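Local coordinates for protein arginyl-trna synthetase (Thermus thermophilus, PDB 1IQ0) that probably catalyses the ATP-dependent joining of L-arginine to tRNA(Arg), releasing AMP and diphosphate, at residues R479-I483 with W539-N544; S241-R245 with T334-E338; M276-I282 with A366-L370; R124-L128 with L383-V388. All coordinates share one frame; numbering follows the deposited sequence.

Contact 1: R479-I483 with W539-N544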
# COMPACT_ATOMS: atom_id res chain seq x y z
N ARG A 479 -8.92 6.04 -23.49
CA ARG A 479 -9.81 5.66 -24.59
C ARG A 479 -11.26 5.99 -24.20
O ARG A 479 -12.00 6.58 -24.98
CB ARG A 479 -9.68 4.17 -24.88
CG ARG A 479 -10.44 3.69 -26.11
CD ARG A 479 -9.51 3.51 -27.31
NE ARG A 479 -9.41 2.11 -27.74
CZ ARG A 479 -9.03 1.11 -26.95
NH1 ARG A 479 -8.70 1.34 -25.69
NH2 ARG A 479 -8.97 -0.13 -27.44
N ALA A 480 -11.66 5.58 -23.00
CA ALA A 480 -13.02 5.84 -22.53
C ALA A 480 -13.28 7.34 -22.45
O ALA A 480 -14.33 7.83 -22.87
CB ALA A 480 -13.23 5.20 -21.16
N HIS A 481 -12.31 8.07 -21.91
CA HIS A 481 -12.43 9.51 -21.77
C HIS A 481 -12.53 10.24 -23.12
O HIS A 481 -13.26 11.22 -23.24
CB HIS A 481 -11.24 10.07 -20.98
CG HIS A 481 -11.40 11.50 -20.57
ND1 HIS A 481 -11.15 12.55 -21.42
CD2 HIS A 481 -11.81 12.05 -19.40
CE1 HIS A 481 -11.39 13.69 -20.79
NE2 HIS A 481 -11.79 13.42 -19.57
N SER A 482 -11.81 9.75 -24.13
CA SER A 482 -11.85 10.39 -25.44
C SER A 482 -13.26 10.34 -26.04
O SER A 482 -13.69 11.26 -26.72
CB SER A 482 -10.85 9.74 -26.41
OG SER A 482 -11.30 8.45 -26.80
N ILE A 483 -13.98 9.25 -25.77
CA ILE A 483 -15.35 9.08 -26.25
C ILE A 483 -16.26 10.14 -25.63
O ILE A 483 -17.07 10.77 -26.31
CB ILE A 483 -15.89 7.67 -25.90
CG1 ILE A 483 -15.04 6.59 -26.58
CG2 ILE A 483 -17.37 7.55 -26.31
CD1 ILE A 483 -15.39 5.16 -26.15
N TRP A 539 -13.27 -3.66 -20.43
CA TRP A 539 -13.56 -2.47 -21.22
C TRP A 539 -13.05 -2.64 -22.65
O TRP A 539 -13.75 -2.31 -23.60
CB TRP A 539 -12.90 -1.24 -20.58
CG TRP A 539 -12.73 -0.10 -21.52
CD1 TRP A 539 -11.55 0.37 -22.03
CD2 TRP A 539 -13.76 0.69 -22.12
NE1 TRP A 539 -11.78 1.41 -22.90
CE2 TRP A 539 -13.13 1.63 -22.97
CE3 TRP A 539 -15.16 0.70 -22.01
CZ2 TRP A 539 -13.86 2.57 -23.72
CZ3 TRP A 539 -15.88 1.64 -22.76
CH2 TRP A 539 -15.22 2.56 -23.60
N ASN A 540 -11.85 -3.17 -22.81
CA ASN A 540 -11.30 -3.38 -24.14
C ASN A 540 -12.09 -4.38 -24.99
O ASN A 540 -12.33 -4.14 -26.17
CB ASN A 540 -9.83 -3.81 -24.05
CG ASN A 540 -8.91 -2.64 -23.76
OD1 ASN A 540 -9.09 -1.55 -24.29
ND2 ASN A 540 -7.91 -2.86 -22.92
N ALA A 541 -12.49 -5.50 -24.39
CA ALA A 541 -13.27 -6.51 -25.11
C ALA A 541 -14.61 -5.88 -25.50
O ALA A 541 -15.12 -6.11 -26.59
CB ALA A 541 -13.50 -7.73 -24.22
N TYR A 542 -15.16 -5.08 -24.60
CA TYR A 542 -16.42 -4.40 -24.83
C TYR A 542 -16.26 -3.42 -26.01
O TYR A 542 -17.05 -3.44 -26.95
CB TYR A 542 -16.83 -3.64 -23.57
CG TYR A 542 -18.07 -2.79 -23.69
CD1 TYR A 542 -19.35 -3.38 -23.71
CD2 TYR A 542 -17.99 -1.40 -23.76
CE1 TYR A 542 -20.49 -2.60 -23.77
CE2 TYR A 542 -19.13 -0.61 -23.84
CZ TYR A 542 -20.38 -1.22 -23.84
OH TYR A 542 -21.52 -0.44 -23.88
N TYR A 543 -15.23 -2.59 -25.95
CA TYR A 543 -14.98 -1.61 -27.01
C TYR A 543 -14.69 -2.25 -28.38
O TYR A 543 -15.18 -1.78 -29.40
CB TYR A 543 -13.80 -0.72 -26.63
CG TYR A 543 -13.45 0.33 -27.68
CD1 TYR A 543 -14.08 1.58 -27.67
CD2 TYR A 543 -12.49 0.08 -28.66
CE1 TYR A 543 -13.75 2.55 -28.60
CE2 TYR A 543 -12.16 1.05 -29.61
CZ TYR A 543 -12.79 2.28 -29.57
OH TYR A 543 -12.49 3.24 -30.50
N ASN A 544 -13.90 -3.31 -28.38
CA ASN A 544 -13.52 -4.00 -29.60
C ASN A 544 -14.55 -4.94 -30.22
O ASN A 544 -14.38 -5.36 -31.36
CB ASN A 544 -12.22 -4.79 -29.38
CG ASN A 544 -11.04 -3.89 -29.05
OD1 ASN A 544 -10.90 -2.81 -29.61
ND2 ASN A 544 -10.18 -4.35 -28.15

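Contact 2: S241-R245 with T334-E338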
# COMPACT_ATOMS: atom_id res chain seq x y z
N SER A 241 17.28 10.98 16.65
CA SER A 241 17.81 11.88 17.67
C SER A 241 16.71 12.51 18.53
O SER A 241 16.92 12.79 19.71
CB SER A 241 18.70 12.98 17.05
OG SER A 241 18.00 13.73 16.08
N ASP A 242 15.54 12.74 17.94
CA ASP A 242 14.41 13.29 18.71
C ASP A 242 13.83 12.18 19.59
O ASP A 242 13.35 12.44 20.70
CB ASP A 242 13.33 13.85 17.79
CG ASP A 242 13.77 15.13 17.10
OD1 ASP A 242 13.44 15.32 15.91
OD2 ASP A 242 14.43 15.95 17.76
N ILE A 243 13.87 10.94 19.11
CA ILE A 243 13.36 9.81 19.88
C ILE A 243 14.23 9.66 21.14
O ILE A 243 13.74 9.33 22.22
CB ILE A 243 13.39 8.50 19.05
CG1 ILE A 243 12.21 8.48 18.07
CG2 ILE A 243 13.35 7.28 19.97
CD1 ILE A 243 12.12 7.21 17.20
N VAL A 244 15.53 9.90 20.99
CA VAL A 244 16.46 9.81 22.12
C VAL A 244 16.17 10.93 23.13
O VAL A 244 16.08 10.67 24.34
CB VAL A 244 17.94 9.91 21.64
CG1 VAL A 244 18.90 10.07 22.84
CG2 VAL A 244 18.31 8.65 20.85
N ARG A 245 16.01 12.16 22.65
CA ARG A 245 15.73 13.29 23.52
C ARG A 245 14.41 13.10 24.27
O ARG A 245 14.28 13.50 25.43
CB ARG A 245 15.66 14.60 22.71
CG ARG A 245 15.64 15.87 23.59
CD ARG A 245 15.56 17.17 22.78
NE ARG A 245 16.39 17.12 21.58
CZ ARG A 245 15.98 16.66 20.40
NH1 ARG A 245 14.73 16.21 20.26
NH2 ARG A 245 16.81 16.63 19.36
N THR A 334 7.62 17.49 11.20
CA THR A 334 8.75 16.70 11.67
C THR A 334 8.93 16.79 13.18
O THR A 334 8.56 17.79 13.80
CB THR A 334 10.07 17.19 11.03
OG1 THR A 334 11.17 16.38 11.49
CG2 THR A 334 10.35 18.64 11.42
N SER A 335 9.48 15.74 13.77
CA SER A 335 9.78 15.79 15.20
C SER A 335 10.95 16.78 15.24
O SER A 335 11.67 16.94 14.25
CB SER A 335 10.25 14.43 15.71
OG SER A 335 11.37 13.97 14.98
N ALA A 336 11.12 17.45 16.38
CA ALA A 336 12.19 18.42 16.53
C ALA A 336 12.42 18.74 18.01
O ALA A 336 11.62 18.38 18.87
CB ALA A 336 11.85 19.70 15.76
N PRO A 337 13.52 19.44 18.33
CA PRO A 337 13.78 19.78 19.73
C PRO A 337 12.63 20.60 20.30
O PRO A 337 12.21 20.41 21.44
CB PRO A 337 15.07 20.59 19.65
CG PRO A 337 15.77 20.02 18.44
CD PRO A 337 14.62 19.89 17.46
N GLU A 338 12.12 21.51 19.47
CA GLU A 338 11.03 22.39 19.88
C GLU A 338 9.80 22.17 19.01
O GLU A 338 9.91 21.95 17.81
CB GLU A 338 11.48 23.85 19.77
CG GLU A 338 11.30 24.67 21.03
CD GLU A 338 12.19 24.21 22.17
OE1 GLU A 338 13.43 24.17 21.97
OE2 GLU A 338 11.66 23.88 23.25

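Contact 3: M276-I282 with A366-L370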
# COMPACT_ATOMS: atom_id res chain seq x y z
N MET A 276 12.77 -10.15 28.47
CA MET A 276 11.31 -10.19 28.45
C MET A 276 10.89 -11.62 28.12
O MET A 276 11.25 -12.15 27.06
CB MET A 276 10.76 -9.25 27.39
CG MET A 276 9.24 -9.19 27.36
SD MET A 276 8.58 -8.28 25.95
CE MET A 276 8.99 -6.61 26.42
N ASP A 277 10.14 -12.25 29.01
CA ASP A 277 9.66 -13.61 28.78
C ASP A 277 8.34 -13.52 28.03
O ASP A 277 7.31 -13.17 28.61
CB ASP A 277 9.46 -14.33 30.12
CG ASP A 277 8.93 -15.76 29.95
OD1 ASP A 277 8.55 -16.37 30.98
OD2 ASP A 277 8.88 -16.26 28.81
N ALA A 278 8.37 -13.84 26.74
CA ALA A 278 7.18 -13.77 25.90
C ALA A 278 6.32 -15.05 25.92
O ALA A 278 5.27 -15.09 25.27
CB ALA A 278 7.58 -13.45 24.46
N SER A 279 6.75 -16.08 26.65
CA SER A 279 6.00 -17.33 26.67
C SER A 279 4.56 -17.24 27.17
O SER A 279 3.68 -17.94 26.66
CB SER A 279 6.75 -18.40 27.47
OG SER A 279 6.83 -18.09 28.85
N PRO A 280 4.28 -16.38 28.16
CA PRO A 280 2.90 -16.28 28.66
C PRO A 280 1.89 -15.68 27.68
O PRO A 280 0.69 -15.72 27.92
CB PRO A 280 3.05 -15.44 29.92
CG PRO A 280 4.24 -14.59 29.63
CD PRO A 280 5.19 -15.55 28.96
N VAL A 281 2.37 -15.13 26.57
CA VAL A 281 1.48 -14.55 25.57
C VAL A 281 1.69 -15.18 24.21
O VAL A 281 0.82 -15.13 23.35
CB VAL A 281 1.69 -13.02 25.44
CG1 VAL A 281 1.37 -12.33 26.76
CG2 VAL A 281 3.11 -12.72 25.01
N ILE A 282 2.86 -15.79 24.02
CA ILE A 282 3.19 -16.45 22.76
C ILE A 282 3.61 -17.90 23.02
O ILE A 282 4.76 -18.17 23.39
CB ILE A 282 4.33 -15.71 22.04
CG1 ILE A 282 3.86 -14.31 21.63
CG2 ILE A 282 4.79 -16.50 20.82
CD1 ILE A 282 4.91 -13.49 20.92
N ALA A 366 3.96 -9.28 21.88
CA ALA A 366 4.13 -9.73 23.25
C ALA A 366 4.36 -8.56 24.19
O ALA A 366 3.85 -8.55 25.31
CB ALA A 366 5.31 -10.70 23.34
N ALA A 367 5.13 -7.57 23.73
CA ALA A 367 5.42 -6.40 24.54
C ALA A 367 4.14 -5.63 24.84
O ALA A 367 3.90 -5.22 25.98
CB ALA A 367 6.43 -5.50 23.84
N LEU A 368 3.31 -5.44 23.82
CA LEU A 368 2.06 -4.74 24.02
C LEU A 368 1.15 -5.51 24.99
O LEU A 368 0.50 -4.91 25.84
CB LEU A 368 1.34 -4.52 22.68
CG LEU A 368 1.88 -3.40 21.79
CD1 LEU A 368 1.35 -3.56 20.38
CD2 LEU A 368 1.47 -2.04 22.37
N ALA A 369 1.12 -6.83 24.88
CA ALA A 369 0.28 -7.64 25.79
C ALA A 369 0.80 -7.59 27.23
O ALA A 369 0.05 -7.32 28.16
CB ALA A 369 0.21 -9.09 25.29
N LEU A 370 2.10 -7.85 27.41
CA LEU A 370 2.70 -7.83 28.74
C LEU A 370 2.56 -6.48 29.43
O LEU A 370 2.48 -6.40 30.66
CB LEU A 370 4.17 -8.22 28.65
CG LEU A 370 4.40 -9.67 28.23
CD1 LEU A 370 5.88 -9.92 27.97
CD2 LEU A 370 3.88 -10.59 29.33

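Contact 4: R124-L128 with L383-V388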
# COMPACT_ATOMS: atom_id res chain seq x y z
N ARG A 124 9.67 -0.73 -4.13
CA ARG A 124 8.50 -1.47 -3.72
C ARG A 124 7.95 -0.99 -2.37
O ARG A 124 6.74 -0.87 -2.20
CB ARG A 124 8.80 -2.97 -3.65
CG ARG A 124 7.68 -3.75 -2.97
CD ARG A 124 7.06 -4.83 -3.83
NE ARG A 124 7.86 -6.03 -3.89
CZ ARG A 124 7.39 -7.24 -4.19
NH1 ARG A 124 6.10 -7.41 -4.45
NH2 ARG A 124 8.21 -8.28 -4.25
N ASN A 125 8.86 -0.71 -1.44
CA ASN A 125 8.48 -0.24 -0.10
C ASN A 125 7.59 0.98 -0.23
O ASN A 125 6.48 1.01 0.30
CB ASN A 125 9.75 0.12 0.70
CG ASN A 125 9.44 0.56 2.13
OD1 ASN A 125 9.99 0.01 3.09
ND2 ASN A 125 8.56 1.55 2.27
N ILE A 126 8.09 1.99 -0.94
CA ILE A 126 7.37 3.23 -1.14
C ILE A 126 6.04 3.02 -1.87
O ILE A 126 4.99 3.51 -1.43
CB ILE A 126 8.24 4.24 -1.93
CG1 ILE A 126 9.55 4.48 -1.18
CG2 ILE A 126 7.48 5.55 -2.13
CD1 ILE A 126 10.47 5.49 -1.82
N ALA A 127 6.08 2.28 -2.97
CA ALA A 127 4.89 2.02 -3.77
C ALA A 127 3.81 1.29 -2.97
O ALA A 127 2.64 1.69 -2.99
CB ALA A 127 5.25 1.20 -5.02
N LEU A 128 4.20 0.23 -2.27
CA LEU A 128 3.29 -0.57 -1.46
C LEU A 128 2.70 0.23 -0.30
O LEU A 128 1.49 0.18 -0.04
CB LEU A 128 4.03 -1.79 -0.89
CG LEU A 128 3.44 -3.19 -1.07
CD1 LEU A 128 4.29 -4.16 -0.26
CD2 LEU A 128 1.98 -3.24 -0.64
N LEU A 383 3.81 -5.40 6.80
CA LEU A 383 3.56 -5.66 5.40
C LEU A 383 4.96 -5.93 4.86
O LEU A 383 5.71 -5.00 4.53
CB LEU A 383 2.92 -4.43 4.73
CG LEU A 383 2.40 -4.60 3.30
CD1 LEU A 383 1.57 -5.88 3.21
CD2 LEU A 383 1.56 -3.39 2.91
N ALA A 384 5.33 -7.21 4.82
CA ALA A 384 6.65 -7.61 4.35
C ALA A 384 6.63 -7.87 2.85
O ALA A 384 5.68 -8.44 2.32
CB ALA A 384 7.11 -8.87 5.09
N TYR A 385 7.69 -7.46 2.16
CA TYR A 385 7.76 -7.64 0.72
C TYR A 385 9.06 -8.28 0.27
O TYR A 385 10.09 -8.17 0.93
CB TYR A 385 7.58 -6.29 0.04
CG TYR A 385 8.61 -5.28 0.46
CD1 TYR A 385 9.85 -5.21 -0.17
CD2 TYR A 385 8.35 -4.39 1.51
CE1 TYR A 385 10.81 -4.29 0.24
CE2 TYR A 385 9.30 -3.46 1.92
CZ TYR A 385 10.52 -3.41 1.28
OH TYR A 385 11.45 -2.47 1.67
N GLU A 386 9.00 -8.97 -0.87
CA GLU A 386 10.17 -9.63 -1.44
C GLU A 386 11.04 -8.67 -2.25
O GLU A 386 10.68 -7.52 -2.49
CB GLU A 386 9.74 -10.80 -2.32
CG GLU A 386 9.79 -12.15 -1.64
CD GLU A 386 11.16 -12.46 -1.05
OE1 GLU A 386 12.16 -11.86 -1.49
OE2 GLU A 386 11.23 -13.33 -0.15
N THR A 387 12.18 -9.20 -2.68
CA THR A 387 13.17 -8.46 -3.46
C THR A 387 12.66 -8.05 -4.84
O THR A 387 11.76 -8.69 -5.40
CB THR A 387 14.43 -9.31 -3.67
OG1 THR A 387 14.83 -9.89 -2.43
CG2 THR A 387 15.57 -8.46 -4.22
N VAL A 388 13.25 -6.99 -5.38
CA VAL A 388 12.92 -6.50 -6.70
C VAL A 388 14.18 -6.52 -7.55
O VAL A 388 15.20 -5.94 -7.17
CB VAL A 388 12.40 -5.04 -6.66
CG1 VAL A 388 12.21 -4.53 -8.09
CG2 VAL A 388 11.08 -4.98 -5.91

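Contact 1: R479-I483 with W539-N544
Arg479 reaches across from helix 470-487 and sets its side chain as a knob among Trp539, Asn540, Tyr543 and Asn544. Arg479 CB lies at the edge of the indole, 4.0 Å from Trp539 NE1. With CG anti to the backbone N (chi1 -173°), the chain heads for the other helix. Arg479 NE sits over one face of the phenol ring, displaced toward its rim, 3.5 Å from Tyr543 CE2. The cation-pi contact is accordingly off-centre: Arg479 CZ stands 4.4 Å from the Tyr543 ring centroid, with guanidinium and ring planes 56° apart. At the tip, Arg479 NH1 donates to Asn540 OD1 (3.2 Å), nearly along the C=O axis, while NH2 adds a weak bond to the same oxygen; the amide's ND2 is held by Tyr472 OH. Replacing Arg479 with an alanine would probably leave Asn540 OD1 without these donors and open a gap beside Tyr543. Deeper in, Ala480 CB makes a CH-pi contact over the six-membered ring of Trp539, and Ile483 CD1 meets Trp539 CH2 at the indole edge (3.6 Å). A third helix, 562-583, covers Ala480 and Trp539 with Leu573. Both segments, their axes at 47°, belong to the largely helical DALR anticodon-binding domain.

Contact 2: S241-R245 with T334-E338
The hydroxyl of Ser335 donates to Asp242 OD1 over 2.6 Å, the one hydrogen bond between 241-245 and 334-338. Ser335 OG lies between its own backbone N and carbonyl carbon (chi1 57°), which turns it to the anti side of the carboxylate, 19° out of its plane. The same hydroxyl is also hydrogen-bonded to the backbone N of Trp239, and Asp242 OD1 has a second partner in a salt bridge with Arg213.

The contact sits at the end of strand 333-335 in the mixed sheet of the class I catalytic domain: this strand runs parallel to strand 236-239, and helix 240-245 follows directly on that neighbour.

Within the helix, a second salt bridge joins Arg245 NH1 to the anti lone pair of Asp242 OD2, nearly in the guanidinium plane, though the modelled distance is doubtfully short. NH2 adds a weak bond to the same oxygen. The carboxylate thus divides its work, OD1 serving Ser335 and Arg213, OD2 serving Arg245.

Nonpolar contact comes from Pro337, whose ring lies over one face of that guanidinium, with Pro337 CG 3.7 Å from Arg245 NH2. On the opposite face sits the backbone O of Ser241, leaving the flat group layered between proline and helix backbone.

Contact 3: M276-I282 with A366-L370
Leu370 carries the largest share of the apolar packing, its two methyls parted between neighbours. Leu370 CD1 presses on Met276 CG at 3.5 Å, closer than two saturated carbons normally come, and lies 3.6 Å from the backbone O of Asp277. Leu370 CD2 instead meets Pro280 CG and Val281 CG1, each at 4.0 Å. The methionine chain is extended as far as SD and then bends (chi3 -73°), which carries Met276 CE to Ala367 CB at 3.8 Å; Ile306 of helix 301-312 touches both residues.

Methyl packing on Ala366 forms a second group. Val281 CG2, placed between its own backbone N and carbonyl carbon, is tight against Ala366 CB at 3.4 Å, while Ala278 CB approaches the same methyl at 3.7 Å. The other valine branch, CG1, rests against Ala369 CB.

The polar bonds lie within 276-282 and fix its shape. Asp277 OD2 accepts from Ser279 N, at an N-H...O angle of 157°, forming an Asx turn; Ser279 OG adds a bond from the same face of the carboxylate. Ala278 O in turn accepts from the backbone N of Val281 and of Ile282. Strand 274-277 of a small antiparallel sheet thereby lays its following loop against helix 361-370. With purely apolar pairing between side chains across the contact, the fit probably rests on shape: three alanines let the loop come close, and Leu370 fills the space between Met276 and Pro280.

Contact 4: R124-L128 with L383-V388
Arg124 runs alongside Tyr385, the two side chains pointing opposite ways, where helix 120-138 packs on strand 380-390, part of the central parallel strands of the Rossmann-type catalytic domain of class I synthetases. The helix begins within the HIGH signature region, and its short segment runs at 142° to the strand with their axes 9.7 Å apart.

In the first shell, Arg124 CG lies 3.8 Å from Tyr385 CD1, and the chain then bends at chi2 and chi3 to bring its guanidinium over Tyr385 CB, the group's plane 46° from that of the phenol. Arg124 NH2 makes a weak hydrogen bond to Glu386 O (3.1 Å), with the carbonyl oxygen near the guanidinium plane. Arg124 CB meanwhile packs on Val388 CG2. A second apolar contact is made by Leu128: its CD2 meets Leu383 CD2 tip to tip at 3.6 Å, and its CD1 approaches Tyr385 CB.

Further out, Arg124 NH2 has a stronger partner in the backbone O of Lys453, so one nitrogen spans two carbonyls. A methionine in place of Arg124 would probably leave the carbonyls of Glu386 and Lys453 without this shared donor. Met446 of helix 430-448 covers Arg124 and Val388 together, while Val352 of the adjoining strand touches Asn125 and Tyr385. Glu386 itself is held by a salt bridge from OE2 to Arg356. Its other oxygen, Glu386 OE1, accepts the backbone N of Thr387 at 2.9 Å, on the anti side and 21° out of the carboxylate plane.

In the fold
Contacts 2 and 4 reach the same nine-stranded mixed sheet, through strands 333-335 and 380-390, with centres 28 Å apart. Contact 4 lies nearest the middle of the chain, about 9 Å from its centre, and joins segments 255 residues apart; contacts 2 and 3 are both nested within the loop it closes. Those two alternate along the sequence, so their loops cross, although their nearest atoms stay about 15 Å apart. Contact 1 opens only after the other three have closed, in the helical anticodon-binding region, and its centre is 53 Å from that of contact 2, across the chain's centre. The catalytic and anticodon-binding parts thus come from successive portions of one monomer.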